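PDB 5GUF: CDP-archaeol synthase from Aeropyrum pernix K1, which probably catalyses, with magnesium, the transfer of a cytidylyl group from CTP to an archaeal ether-lipid phosphate, giving CDP-archaeol and diphosphate within the membrane. Local coordinates for residues I18-P23 / L137-T142; V7-D12 / A86-A91; F105-L110 / R116-L121. One frame throughout, in Å; residues are numbered along the deposited sequence.

Contact 1 of 3, residues I18-P23 / L137-T142; sequences IILMLP and LGYTWT
L20 pushes its forked tip into the hollow between two aromatic side chains, Y139 and W141. CD1 sits over one face of the phenol ring, 4.1 Å from its centroid and 26° off the normal, a CH-pi contact in which the methyl hydrogens meet the pi cloud. CD2 bridges the two walls: it lies over the rim of the same phenol face and touches W141 CZ2 at 3.8 Å, approaching the indole obliquely. With CB directed toward the aromatic pair and CG anti to the backbone N (chi1 -176°), the branch point is set near the two rings. M21 fills the next hollow. Its CG rests 3.8 Å from W141 CH2, and the bends at chi2 and chi3 bring CE to the indole edge near the ring plane; SD lies 5.5 Å from the centroid of the six-membered ring, an oblique Met-aromatic contact that suits a flexible, polarisable side chain. Here helix 14-29 packs against strand 140-141, one half of a two-stranded parallel sheet whose other member, strand 10-11, adds I11 to the same apolar core. The turn leading into the strand is a Schellman motif at G138, where positive phi favours glycine, after which Y139 CB points toward helix 14-29. Both aromatic residues also bury a polar group with a partner: Y139 OH is hydrogen-bonded to H88 ND1, and W141 NE1 to S134 OG. An alanine in place of Y139 would remove the face beneath L20 CD1, and is likely to open a gap beside that methyl and leave H88 ND1 without its hydroxyl mate. W141 is also touched by Y127 and L131 of helix 121-136, and M21 by A130.

Contact 2 of 3, residues V7-D12 / A86-A91; sequences VDWRID and AVHSPA. With MG (magnesium ion), chain D.
W9 reaches helix 84-109 with the outer rim of its indole, where CH2 comes to 3.5 Å from H88 CE1. Segment 7-12 includes strand 10-11 of the small parallel sheet and supplies D8, R10 and D12 to a magnesium site, so a single short segment has a packed flank and a metal-binding flank. On the packed flank the meeting is narrow: this ring contact, burying 64 Å² in all, is the only packing across the two segments. The imidazole offers its edge, close to its own plane, while the two ring planes stand 57° apart with centroids separated by 5.6 Å, neither a stack nor an edge-to-face pair. H88 is buried, and its ND1 is already paired with Y139 OH, which is likely to limit the turning of the imidazole. The large flat indole suits W9's position on the surface, since it can span the distance to the helix and also meet the Y139 ring.

The solvent side is that of the ion, which two waters reach. D8 grips magnesium with both carboxylate oxygens, the backbone O of R10 binds at 2.2 Å, and D12 contributes OD1; E16 joins them. Acidic side chains and a bare carbonyl are apt ligands for a hard cation. An Asx turn shapes the loop around it: D8 OD1, besides binding the metal, accepts from R10 N through its anti lone pair. D12 OD2, not a ligand, takes a bond from one of the site's waters, and the arginine's largely extended chain carries NH1 to within a weak 3.3 Å of D12 OD2 as a salt bridge.

Contact 3 of 3, residues F105-L110 / R116-L121; sequences FVKRRL and RPAPLL. With CTP (cytidine-5'-triphosphate), chain B.
The gamma-phosphate end of the CTP pocket is where K107, near the end of helix 84-109, meets the loop that leads into helix 121-136. K107 NZ donates to R116 O at 2.8 Å, with a C=O...N angle of 169°, so the ammonium lies nearly along the C=O axis. The same nitrogen also donates to CTP O1G at 3.0 Å and, weakly, to O3G, and it forms a salt bridge with D122. A lysine fits this place because one compact ammonium can serve a carbonyl, a phosphate and a carboxylate. Its chain is otherwise extended but bends at chi3 (79°), and this bend directs CE and NZ toward R116 O.

R108, the next residue of the helix, takes the phosphate from another direction. Its guanidinium meets the gamma-phosphate edge-on, with the phosphorus in its plane, and makes a forked pair of bonds: NH1 to O2G at 2.7 Å, almost straight at 176°, and NH2 to O1G at 2.8 Å. O1G is thus held by both basic residues, which would be expected to offset the charge of the triphosphate. In this nucleotide pocket of the CDP-archaeol synthase family, K57, T58, R114 and G115 also bond to CTP.

Below the charged tip the contact becomes apolar. A118 CB packs 3.8 Å from K107 CE, its small methyl leaving the lysine stem a close path past the loop. L121 CD2 lies 4.0 Å from K107 CG and 4.2 Å from V106 CG1, lining the aliphatic part of the chain. P119 and L121 pack on L121 and P119 of the second subunit.

Contacts 1 and 2 adjoin, their centres only 5 Å apart, and their segments alternate along the chain. They share the two-stranded parallel sheet, with strand 10-11 leading into helix 14-29 and strand 140-141 following helix 121-136, joining early and late parts of the chain. Contact 3 lies on the opposite side of the chain's centre, about 25 Å from contact 1 and 29 Å from contact 2, centre to centre. In sequence it opens after contact 2 closes and falls between the two segments of contact 1. Helix 84-109 spans that distance, carrying 86-91 near its start and 105-110 at its end. One helix connects the sheet and its magnesium ion with the CTP phosphates.

Contact 1 of 3, residues I18-P23 / L137-T142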
loop_
_atom_site.group_PDB
_atom_site.type_symbol
_atom_site.label_atom_id
_atom_site.label_comp_id
_atom_site.label_asym_id
_atom_site.label_seq_id
_atom_site.Cartn_x
_atom_site.Cartn_y
_atom_site.Cartn_z
ATOM N N ILE A 18 -5.293 16.093 -8.334
ATOM C CA ILE A 18 -6.098 16.417 -7.168
ATOM C C ILE A 18 -7.470 16.905 -7.600
ATOM O O ILE A 18 -8.480 16.565 -6.973
ATOM C CB ILE A 18 -5.353 17.427 -6.284
ATOM C CG1 ILE A 18 -4.294 16.691 -5.453
ATOM C CG2 ILE A 18 -6.321 18.194 -5.402
ATOM C CD1 ILE A 18 -3.225 17.600 -4.882
ATOM N N ILE A 19 -7.547 17.642 -8.713
ATOM C CA ILE A 19 -8.850 18.081 -9.205
ATOM C C ILE A 19 -9.668 16.890 -9.676
ATOM O O ILE A 19 -10.855 16.757 -9.356
ATOM C CB ILE A 19 -8.688 19.119 -10.327
ATOM C CG1 ILE A 19 -7.991 20.360 -9.806
ATOM C CG2 ILE A 19 -10.047 19.481 -10.928
ATOM C CD1 ILE A 19 -7.864 21.425 -10.866
ATOM N N LEU A 20 -9.053 16.015 -10.463
ATOM C CA LEU A 20 -9.779 14.854 -10.956
ATOM C C LEU A 20 -10.262 13.972 -9.805
ATOM O O LEU A 20 -11.382 13.449 -9.837
ATOM C CB LEU A 20 -8.888 14.074 -11.922
ATOM C CG LEU A 20 -9.499 12.863 -12.616
ATOM C CD1 LEU A 20 -10.616 13.284 -13.574
ATOM C CD2 LEU A 20 -8.391 12.134 -13.351
ATOM N N MET A 21 -9.449 13.826 -8.765
ATOM C CA MET A 21 -9.731 12.883 -7.691
ATOM C C MET A 21 -10.580 13.448 -6.554
ATOM O O MET A 21 -11.071 12.662 -5.729
ATOM C CB MET A 21 -8.423 12.370 -7.103
ATOM C CG MET A 21 -7.699 11.381 -7.995
ATOM S SD MET A 21 -8.563 9.790 -8.057
ATOM C CE MET A 21 -9.103 9.781 -9.764
ATOM N N LEU A 22 -10.755 14.769 -6.469
ATOM C CA LEU A 22 -11.488 15.330 -5.335
ATOM C C LEU A 22 -12.914 14.798 -5.222
ATOM O O LEU A 22 -13.389 14.632 -4.089
ATOM C CB LEU A 22 -11.462 16.866 -5.395
ATOM C CG LEU A 22 -10.305 17.508 -4.603
ATOM C CD1 LEU A 22 -10.037 18.942 -5.047
ATOM C CD2 LEU A 22 -10.556 17.467 -3.103
ATOM N N PRO A 23 -13.640 14.516 -6.303
ATOM C CA PRO A 23 -14.936 13.834 -6.125
ATOM C C PRO A 23 -14.825 12.486 -5.438
ATOM O O PRO A 23 -15.693 12.139 -4.630
ATOM C CB PRO A 23 -15.456 13.701 -7.565
ATOM C CG PRO A 23 -14.885 14.908 -8.245
ATOM C CD PRO A 23 -13.515 15.124 -7.640
ATOM N N LEU A 137 -12.165 5.303 -18.139
ATOM C CA LEU A 137 -12.816 6.408 -18.828
ATOM C C LEU A 137 -11.967 6.978 -19.956
ATOM O O LEU A 137 -12.480 7.772 -20.750
ATOM C CB LEU A 137 -13.166 7.527 -17.840
ATOM C CG LEU A 137 -14.336 7.301 -16.872
ATOM C CD1 LEU A 137 -14.477 8.498 -15.947
ATOM C CD2 LEU A 137 -15.661 7.027 -17.596
ATOM N N GLY A 138 -10.689 6.619 -20.042
ATOM C CA GLY A 138 -9.829 7.152 -21.077
ATOM C C GLY A 138 -8.704 8.044 -20.602
ATOM O O GLY A 138 -7.944 8.533 -21.442
ATOM N N TYR A 139 -8.561 8.279 -19.300
ATOM C CA TYR A 139 -7.452 9.070 -18.780
ATOM C C TYR A 139 -6.166 8.255 -18.747
ATOM O O TYR A 139 -6.163 7.076 -18.387
ATOM C CB TYR A 139 -7.761 9.576 -17.358
ATOM C CG TYR A 139 -8.850 10.617 -17.301
ATOM C CD1 TYR A 139 -8.555 11.966 -17.457
ATOM C CD2 TYR A 139 -10.178 10.249 -17.119
ATOM C CE1 TYR A 139 -9.556 12.920 -17.415
ATOM C CE2 TYR A 139 -11.169 11.187 -17.096
ATOM C CZ TYR A 139 -10.857 12.516 -17.244
ATOM O OH TYR A 139 -11.864 13.435 -17.209
ATOM N N THR A 140 -5.057 8.896 -19.070
ATOM C CA THR A 140 -3.750 8.290 -18.885
ATOM C C THR A 140 -3.053 9.000 -17.739
ATOM O O THR A 140 -2.963 10.230 -17.734
ATOM C CB THR A 140 -2.903 8.369 -20.158
ATOM O OG1 THR A 140 -3.435 7.466 -21.135
ATOM C CG2 THR A 140 -1.426 8.007 -19.869
ATOM N N TRP A 141 -2.572 8.226 -16.768
ATOM C CA TRP A 141 -1.793 8.757 -15.660
ATOM C C TRP A 141 -0.314 8.533 -15.936
ATOM O O TRP A 141 0.065 7.500 -16.482
ATOM C CB TRP A 141 -2.173 8.075 -14.343
ATOM C CG TRP A 141 -3.514 8.484 -13.820
ATOM C CD1 TRP A 141 -4.721 8.231 -14.388
ATOM C CD2 TRP A 141 -3.779 9.245 -12.639
ATOM N NE1 TRP A 141 -5.722 8.779 -13.638
ATOM C CE2 TRP A 141 -5.173 9.409 -12.556
ATOM C CE3 TRP A 141 -2.975 9.792 -11.637
ATOM C CZ2 TRP A 141 -5.788 10.084 -11.501
ATOM C CZ3 TRP A 141 -3.585 10.468 -10.593
ATOM C CH2 TRP A 141 -4.977 10.608 -10.536
ATOM N N THR A 142 0.510 9.492 -15.573
ATOM C CA THR A 142 1.901 9.088 -15.450
ATOM C C THR A 142 2.098 8.328 -14.140
ATOM O O THR A 142 1.414 8.602 -13.141
ATOM C CB THR A 142 2.843 10.287 -15.489
ATOM O OG1 THR A 142 2.599 11.110 -14.349
ATOM C CG2 THR A 142 2.618 11.099 -16.772
#

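Contact 2 of 3, residues V7-D12 / A86-A91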
loop_
_atom_site.group_PDB
_atom_site.type_symbol
_atom_site.label_atom_id
_atom_site.label_comp_id
_atom_site.label_asym_id
_atom_site.label_seq_id
_atom_site.Cartn_x
_atom_site.Cartn_y
_atom_site.Cartn_z
ATOM N N VAL A 7 -7.720 20.347 -16.451
ATOM C CA VAL A 7 -7.686 18.894 -16.463
ATOM C C VAL A 7 -7.807 18.453 -17.914
ATOM O O VAL A 7 -8.783 18.796 -18.595
ATOM C CB VAL A 7 -8.804 18.275 -15.601
ATOM C CG1 VAL A 7 -8.777 16.740 -15.697
ATOM C CG2 VAL A 7 -8.673 18.715 -14.139
ATOM N N ASP A 8 -6.805 17.730 -18.400
ATOM C CA ASP A 8 -6.869 17.121 -19.722
ATOM C C ASP A 8 -6.819 15.608 -19.526
ATOM O O ASP A 8 -6.953 15.112 -18.406
ATOM C CB ASP A 8 -5.741 17.648 -20.616
ATOM C CG ASP A 8 -4.365 17.469 -19.973
ATOM O OD1 ASP A 8 -4.015 16.314 -19.645
ATOM O OD2 ASP A 8 -3.634 18.468 -19.787
ATOM N N TRP A 9 -6.594 14.879 -20.620
ATOM C CA TRP A 9 -6.640 13.424 -20.585
ATOM C C TRP A 9 -5.344 12.807 -20.090
ATOM O O TRP A 9 -5.332 11.629 -19.728
ATOM C CB TRP A 9 -6.953 12.873 -21.968
ATOM C CG TRP A 9 -8.326 13.162 -22.476
ATOM C CD1 TRP A 9 -8.678 14.107 -23.412
ATOM C CD2 TRP A 9 -9.541 12.492 -22.103
ATOM N NE1 TRP A 9 -10.033 14.063 -23.634
ATOM C CE2 TRP A 9 -10.587 13.078 -22.855
ATOM C CE3 TRP A 9 -9.847 11.458 -21.203
ATOM C CZ2 TRP A 9 -11.921 12.667 -22.734
ATOM C CZ3 TRP A 9 -11.178 11.047 -21.080
ATOM C CH2 TRP A 9 -12.199 11.657 -21.847
ATOM N N ARG A 10 -4.264 13.567 -20.058
ATOM C CA ARG A 10 -2.990 13.083 -19.557
ATOM C C ARG A 10 -2.770 13.678 -18.170
ATOM O O ARG A 10 -2.373 14.836 -18.029
ATOM C CB ARG A 10 -1.864 13.453 -20.512
ATOM C CG ARG A 10 -0.531 12.933 -20.057
ATOM C CD ARG A 10 0.572 13.364 -21.006
ATOM N NE ARG A 10 1.636 12.368 -21.051
ATOM C CZ ARG A 10 2.828 12.541 -20.498
ATOM N NH1 ARG A 10 3.100 13.674 -19.858
ATOM N NH2 ARG A 10 3.743 11.585 -20.583
ATOM N N ILE A 11 -3.023 12.877 -17.143
ATOM C CA ILE A 11 -2.857 13.306 -15.756
ATOM C C ILE A 11 -1.363 13.287 -15.459
ATOM O O ILE A 11 -0.785 12.225 -15.211
ATOM C CB ILE A 11 -3.632 12.412 -14.788
ATOM C CG1 ILE A 11 -5.048 12.233 -15.319
ATOM C CG2 ILE A 11 -3.592 12.999 -13.367
ATOM C CD1 ILE A 11 -5.788 13.543 -15.455
ATOM N N ASP A 12 -0.741 14.466 -15.453
ATOM C CA ASP A 12 0.709 14.542 -15.352
ATOM C C ASP A 12 1.177 15.627 -14.396
ATOM O O ASP A 12 2.358 15.980 -14.418
ATOM C CB ASP A 12 1.344 14.759 -16.741
ATOM C CG ASP A 12 0.673 15.885 -17.540
ATOM O OD1 ASP A 12 -0.094 16.696 -16.969
ATOM O OD2 ASP A 12 0.926 15.957 -18.763
ATOM N N ALA A 86 -18.056 16.976 -14.941
ATOM C CA ALA A 86 -19.372 16.782 -14.354
ATOM C C ALA A 86 -19.981 15.462 -14.786
ATOM O O ALA A 86 -20.812 14.906 -14.064
ATOM C CB ALA A 86 -20.308 17.935 -14.713
ATOM N N VAL A 87 -19.584 14.959 -15.946
ATOM C CA VAL A 87 -20.069 13.680 -16.437
ATOM C C VAL A 87 -19.265 12.519 -15.861
ATOM O O VAL A 87 -19.825 11.475 -15.542
ATOM C CB VAL A 87 -20.025 13.695 -17.978
ATOM C CG1 VAL A 87 -20.316 12.300 -18.563
ATOM C CG2 VAL A 87 -20.994 14.737 -18.508
ATOM N N HIS A 88 -17.951 12.696 -15.708
ATOM C CA HIS A 88 -17.067 11.624 -15.260
ATOM C C HIS A 88 -17.094 11.420 -13.746
ATOM O O HIS A 88 -16.913 10.286 -13.266
ATOM C CB HIS A 88 -15.636 11.933 -15.687
ATOM C CG HIS A 88 -15.408 11.823 -17.158
ATOM N ND1 HIS A 88 -14.295 12.352 -17.779
ATOM C CD2 HIS A 88 -16.140 11.230 -18.132
ATOM C CE1 HIS A 88 -14.358 12.098 -19.074
ATOM N NE2 HIS A 88 -15.462 11.411 -19.312
ATOM N N SER A 89 -17.271 12.504 -12.981
ATOM C CA SER A 89 -17.120 12.411 -11.532
ATOM C C SER A 89 -18.109 11.449 -10.889
ATOM O O SER A 89 -17.723 10.779 -9.914
ATOM C CB SER A 89 -17.225 13.800 -10.897
ATOM O OG SER A 89 -16.147 14.632 -11.324
ATOM N N PRO A 90 -19.360 11.322 -11.351
ATOM C CA PRO A 90 -20.212 10.259 -10.790
ATOM C C PRO A 90 -19.617 8.866 -10.951
ATOM O O PRO A 90 -19.598 8.094 -9.980
ATOM C CB PRO A 90 -21.533 10.416 -11.567
ATOM C CG PRO A 90 -21.550 11.869 -11.989
ATOM C CD PRO A 90 -20.108 12.193 -12.288
ATOM N N ALA A 91 -19.129 8.519 -12.150
ATOM C CA ALA A 91 -18.511 7.208 -12.337
ATOM C C ALA A 91 -17.284 7.043 -11.443
ATOM O O ALA A 91 -17.080 5.974 -10.857
ATOM C CB ALA A 91 -18.132 6.999 -13.807
HETATM MG MG MG D . -2.320 17.016 -18.126
HETATM O O HOH W 1 -0.724 17.246 -20.066
HETATM O O HOH W 2 -1.549 18.624 -17.971
#

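Contact 3 of 3, residues F105-L110 / R116-L121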
loop_
_atom_site.group_PDB
_atom_site.type_symbol
_atom_site.label_atom_id
_atom_site.label_comp_id
_atom_site.label_asym_id
_atom_site.label_seq_id
_atom_site.Cartn_x
_atom_site.Cartn_y
_atom_site.Cartn_z
ATOM N N PHE A 105 -14.244 -5.942 1.928
ATOM C CA PHE A 105 -14.334 -7.354 1.572
ATOM C C PHE A 105 -13.038 -8.085 1.899
ATOM O O PHE A 105 -13.055 -9.163 2.510
ATOM C CB PHE A 105 -14.655 -7.508 0.088
ATOM C CG PHE A 105 -14.653 -8.931 -0.372
ATOM C CD1 PHE A 105 -15.687 -9.788 -0.010
ATOM C CD2 PHE A 105 -13.609 -9.424 -1.143
ATOM C CE1 PHE A 105 -15.691 -11.114 -0.429
ATOM C CE2 PHE A 105 -13.601 -10.741 -1.568
ATOM C CZ PHE A 105 -14.634 -11.596 -1.202
ATOM N N VAL A 106 -11.901 -7.515 1.490
ATOM C CA VAL A 106 -10.622 -8.173 1.714
ATOM C C VAL A 106 -10.320 -8.252 3.206
ATOM O O VAL A 106 -9.826 -9.276 3.691
ATOM C CB VAL A 106 -9.513 -7.459 0.912
ATOM C CG1 VAL A 106 -8.127 -7.787 1.442
ATOM C CG2 VAL A 106 -9.602 -7.847 -0.575
ATOM N N LYS A 107 -10.678 -7.216 3.970
ATOM C CA LYS A 107 -10.423 -7.254 5.410
ATOM C C LYS A 107 -11.217 -8.364 6.087
ATOM O O LYS A 107 -10.695 -9.063 6.969
ATOM C CB LYS A 107 -10.753 -5.911 6.062
ATOM C CG LYS A 107 -9.833 -4.766 5.682
ATOM C CD LYS A 107 -10.349 -3.466 6.227
ATOM C CE LYS A 107 -10.013 -3.315 7.693
ATOM N NZ LYS A 107 -10.429 -1.980 8.186
ATOM N N ARG A 108 -12.484 -8.533 5.698
ATOM C CA ARG A 108 -13.303 -9.578 6.305
ATOM C C ARG A 108 -12.743 -10.962 5.988
ATOM O O ARG A 108 -12.649 -11.812 6.877
ATOM C CB ARG A 108 -14.762 -9.466 5.836
ATOM C CG ARG A 108 -15.521 -8.181 6.233
ATOM C CD ARG A 108 -15.560 -7.880 7.738
ATOM N NE ARG A 108 -14.423 -7.081 8.200
ATOM C CZ ARG A 108 -14.260 -5.780 7.961
ATOM N NH1 ARG A 108 -15.161 -5.110 7.252
ATOM N NH2 ARG A 108 -13.189 -5.145 8.423
ATOM N N ARG A 109 -12.369 -11.207 4.728
ATOM C CA ARG A 109 -11.819 -12.507 4.355
ATOM C C ARG A 109 -10.537 -12.823 5.116
ATOM O O ARG A 109 -10.186 -13.998 5.277
ATOM C CB ARG A 109 -11.552 -12.571 2.847
ATOM C CG ARG A 109 -12.766 -12.274 1.991
ATOM C CD ARG A 109 -13.827 -13.381 2.005
ATOM N NE ARG A 109 -14.613 -13.484 3.245
ATOM C CZ ARG A 109 -15.508 -12.590 3.678
ATOM N NH1 ARG A 109 -15.746 -11.479 2.992
ATOM N NH2 ARG A 109 -16.165 -12.806 4.817
ATOM N N LEU A 110 -9.827 -11.801 5.590
ATOM C CA LEU A 110 -8.605 -12.004 6.353
ATOM C C LEU A 110 -8.857 -12.095 7.853
ATOM O O LEU A 110 -7.893 -12.148 8.630
ATOM C CB LEU A 110 -7.628 -10.869 6.062
ATOM C CG LEU A 110 -7.106 -10.816 4.634
ATOM C CD1 LEU A 110 -6.290 -9.558 4.475
ATOM C CD2 LEU A 110 -6.269 -12.045 4.321
ATOM N N ARG A 116 -11.284 -2.269 12.557
ATOM C CA ARG A 116 -9.894 -2.431 12.976
ATOM C C ARG A 116 -9.017 -1.922 11.862
ATOM O O ARG A 116 -9.345 -2.065 10.729
ATOM C CB ARG A 116 -9.584 -3.864 13.350
ATOM C CG ARG A 116 -9.196 -4.041 14.794
ATOM C CD ARG A 116 -10.316 -3.712 15.770
ATOM N NE ARG A 116 -10.166 -2.392 16.392
ATOM C CZ ARG A 116 -9.008 -1.828 16.749
ATOM N NH1 ARG A 116 -7.851 -2.450 16.565
ATOM N NH2 ARG A 116 -9.012 -0.627 17.298
ATOM N N PRO A 117 -7.904 -1.303 12.189
ATOM C CA PRO A 117 -7.090 -0.647 11.144
ATOM C C PRO A 117 -6.367 -1.634 10.236
ATOM O O PRO A 117 -5.737 -2.582 10.705
ATOM C CB PRO A 117 -6.089 0.191 11.949
ATOM C CG PRO A 117 -5.996 -0.525 13.281
ATOM C CD PRO A 117 -7.347 -1.108 13.539
ATOM N N ALA A 118 -6.468 -1.399 8.926
ATOM C CA ALA A 118 -5.586 -2.000 7.925
ATOM C C ALA A 118 -4.818 -0.855 7.281
ATOM O O ALA A 118 -5.262 -0.299 6.263
ATOM C CB ALA A 118 -6.370 -2.792 6.884
ATOM N N PRO A 119 -3.676 -0.452 7.844
ATOM C CA PRO A 119 -2.983 0.733 7.322
ATOM C C PRO A 119 -2.563 0.517 5.874
ATOM O O PRO A 119 -2.333 -0.614 5.433
ATOM C CB PRO A 119 -1.771 0.872 8.250
ATOM C CG PRO A 119 -1.485 -0.517 8.661
ATOM C CD PRO A 119 -2.843 -1.180 8.813
ATOM N N LEU A 120 -2.490 1.622 5.134
ATOM C CA LEU A 120 -2.327 1.611 3.683
ATOM C C LEU A 120 -3.626 1.205 2.994
ATOM O O LEU A 120 -4.215 2.021 2.284
ATOM C CB LEU A 120 -1.174 0.706 3.245
ATOM C CG LEU A 120 0.236 1.222 3.534
ATOM C CD1 LEU A 120 1.233 0.488 2.636
ATOM C CD2 LEU A 120 0.364 2.766 3.391
ATOM N N LEU A 121 -4.095 -0.033 3.199
ATOM C CA LEU A 121 -5.314 -0.474 2.520
ATOM C C LEU A 121 -6.508 0.416 2.865
ATOM O O LEU A 121 -7.273 0.801 1.973
ATOM C CB LEU A 121 -5.619 -1.935 2.863
ATOM C CG LEU A 121 -6.900 -2.533 2.253
ATOM C CD1 LEU A 121 -6.856 -2.527 0.710
ATOM C CD2 LEU A 121 -7.189 -3.937 2.768
HETATM N N1 CTP B . -19.648 4.181 5.950
HETATM C C2 CTP B . -20.917 3.834 5.490
HETATM N N3 CTP B . -21.108 3.310 4.220
HETATM C C4 CTP B . -20.019 3.182 3.369
HETATM C C5 CTP B . -18.749 3.573 3.812
HETATM C C6 CTP B . -18.553 3.905 5.156
HETATM O O2 CTP B . -21.895 3.990 6.218
HETATM N N4 CTP B . -20.201 2.690 2.146
HETATM C "C1'" CTP B . -19.518 4.793 7.306
HETATM C "C2'" CTP B . -19.651 3.734 8.391
HETATM O "O2'" CTP B . -20.218 4.336 9.533
HETATM C "C3'" CTP B . -18.220 3.378 8.692
HETATM C "C4'" CTP B . -17.565 4.749 8.594
HETATM O "O4'" CTP B . -18.260 5.423 7.547
HETATM O "O3'" CTP B . -18.098 2.790 9.960
HETATM C "C5'" CTP B . -16.057 4.664 8.356
HETATM O "O5'" CTP B . -15.762 4.090 7.101
HETATM P PA CTP B . -14.726 2.869 7.010
HETATM O O1A CTP B . -13.506 3.272 7.809
HETATM O O2A CTP B . -14.376 2.515 5.579
HETATM O O3A CTP B . -15.521 1.642 7.693
HETATM P PB CTP B . -15.004 0.819 8.979
HETATM O O1B CTP B . -15.869 1.196 10.163
HETATM O O2B CTP B . -13.555 1.068 9.308
HETATM O O3B CTP B . -15.245 -0.714 8.518
HETATM P PG CTP B . -14.156 -1.581 7.683
HETATM O O1G CTP B . -13.331 -2.375 8.662
HETATM O O2G CTP B . -14.942 -2.439 6.742
HETATM O O3G CTP B . -13.244 -0.695 6.882
#